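Local coordinates for protein Ves (PDB 5V00), which is of unknown biochemical function but is a bicupin involved in histidine utilization in Pseudomonas, at residues 31-34 against 35-38. Numbering follows the deposited sequence.
With FMT (formic acid), chain F.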
loop_
_atom_site.group_PDB
_atom_site.type_symbol
_atom_site.label_atom_id
_atom_site.label_comp_id
_atom_site.label_asym_id
_atom_site.label_seq_id
_atom_site.Cartn_x
_atom_site.Cartn_y
_atom_site.Cartn_z
ATOM N N THR B 31 -3.903 8.588 -12.483
ATOM C CA THR B 31 -2.873 7.629 -12.066
ATOM C C THR B 31 -3.435 6.920 -10.823
ATOM O O THR B 31 -4.094 7.541 -9.988
ATOM C CB THR B 31 -1.532 8.263 -11.726
ATOM O OG1 THR B 31 -0.968 8.872 -12.897
ATOM C CG2 THR B 31 -0.539 7.236 -11.227
ATOM N N GLU B 32 -3.299 5.598 -10.787
ATOM C CA GLU B 32 -3.540 4.786 -9.553
ATOM C C GLU B 32 -2.205 4.278 -9.071
ATOM O O GLU B 32 -1.484 3.542 -9.780
ATOM C CB GLU B 32 -4.429 3.604 -9.881
ATOM C CG GLU B 32 -5.896 3.914 -10.054
ATOM C CD GLU B 32 -6.777 2.794 -10.431
ATOM O OE1 GLU B 32 -6.385 1.671 -10.770
ATOM O OE2 GLU B 32 -7.966 3.046 -10.520
ATOM N N GLU B 33 -1.786 4.681 -7.866
ATOM C CA GLU B 33 -0.525 4.233 -7.366
ATOM C C GLU B 33 -0.745 2.849 -6.755
ATOM O O GLU B 33 -1.766 2.579 -6.109
ATOM C CB GLU B 33 -0.042 5.115 -6.195
ATOM C CG GLU B 33 0.172 6.587 -6.527
ATOM C CD GLU B 33 1.190 6.820 -7.599
ATOM O OE1 GLU B 33 2.189 6.063 -7.659
ATOM O OE2 GLU B 33 1.095 7.844 -8.311
ATOM N N ILE B 34 0.180 1.928 -7.033
ATOM C CA ILE B 34 0.094 0.553 -6.490
ATOM C C ILE B 34 1.010 0.475 -5.254
ATOM O O ILE B 34 0.504 0.173 -4.141
ATOM C CB ILE B 34 0.501 -0.512 -7.514
ATOM C CG1 ILE B 34 -0.463 -0.480 -8.706
ATOM C CG2 ILE B 34 0.450 -1.889 -6.918
ATOM C CD1 ILE B 34 0.006 -1.351 -9.863
ATOM N N THR B 35 2.283 0.705 -5.435
ATOM C CA THR B 35 3.250 0.640 -4.374
ATOM C C THR B 35 4.526 1.313 -4.824
ATOM O O THR B 35 4.641 1.743 -5.989
ATOM C CB THR B 35 3.444 -0.845 -3.944
ATOM O OG1 THR B 35 4.413 -0.937 -2.903
ATOM C CG2 THR B 35 4.071 -1.679 -5.161
ATOM N N ARG B 36 5.465 1.508 -3.902
ATOM C CA ARG B 36 6.694 2.243 -4.110
ATOM C C ARG B 36 7.649 1.957 -3.005
ATOM O O ARG B 36 7.273 1.320 -2.026
ATOM C CB ARG B 36 6.408 3.744 -4.203
ATOM C CG ARG B 36 5.679 4.312 -2.957
ATOM C CD ARG B 36 5.604 5.827 -2.994
ATOM N NE ARG B 36 4.723 6.218 -4.109
ATOM C CZ ARG B 36 4.440 7.479 -4.448
ATOM N NH1 ARG B 36 4.946 8.486 -3.729
ATOM N NH2 ARG B 36 3.628 7.718 -5.484
ATOM N N ASP B 37 8.861 2.407 -3.155
ATOM C CA ASP B 37 9.859 2.255 -2.114
ATOM C C ASP B 37 9.522 3.159 -0.925
ATOM O O ASP B 37 8.747 4.091 -1.028
ATOM C CB ASP B 37 11.272 2.511 -2.605
ATOM C CG ASP B 37 11.570 3.968 -2.780
ATOM O OD1 ASP B 37 11.058 4.635 -3.704
ATOM O OD2 ASP B 37 12.193 4.582 -1.889
ATOM N N ALA B 38 10.245 2.818 0.110
ATOM C CA ALA B 38 9.998 3.270 1.473
ATOM C C ALA B 38 11.006 4.291 1.901
ATOM O O ALA B 38 11.159 4.485 3.102
ATOM C CB ALA B 38 10.124 2.052 2.396
HETATM C C FMT F . 3.748 11.272 -5.198
HETATM O O1 FMT F . 4.054 11.298 -3.977
HETATM O O2 FMT F . 2.665 10.593 -5.658
HETATM O O HOH W 1 3.306 4.432 -5.964
#
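The edge of the R36 guanidinium is lined by the carboxylate of E33, a formic acid molecule and a water, all near its plane. E33 OE1 lies 3.1 Å from R36 NH2 in a salt bridge with an N-H...O angle of 154°, almost in the guanidinium plane. The carboxylate and guanidinium planes are nearly perpendicular (89°), and R36 NH2 reaches E33 OE1 from above the carboxylate plane. Formic acid, probably from the crystallisation liquor, sits at the NH1/NH2 edge in a two-pronged grip, with R36 NH1 to formic acid O1 and R36 NH2 to its O2 both 3.0 Å. R36 NE donates to the water at 2.9 Å; that water in turn donates to E33 OE1 (2.6 Å) and to T35 O (3.0 Å). Residues three apart would face opposite sides of a regular strand, but strand 29-36 of this cupin fold carries a classic beta bulge, I34 and T35 both facing L49 of strand 47-54, and the extra residue probably puts E33 and R36 on the same side. At the bulge, I34 CG2 approaches T35 CG2 at 4.0 Å, and these two side chains pack against W14, whereas T35 OG1 hydrogen-bonds Q168 OE1. A bend at chi3 (67°) helps bring the R36 guanidinium back to E33. Replacing E33 by an alanine would probably cost R36 its carboxylate partner within the strand and the water one acceptor. On the second subunit, M22 packs against E33 and V20 against R36.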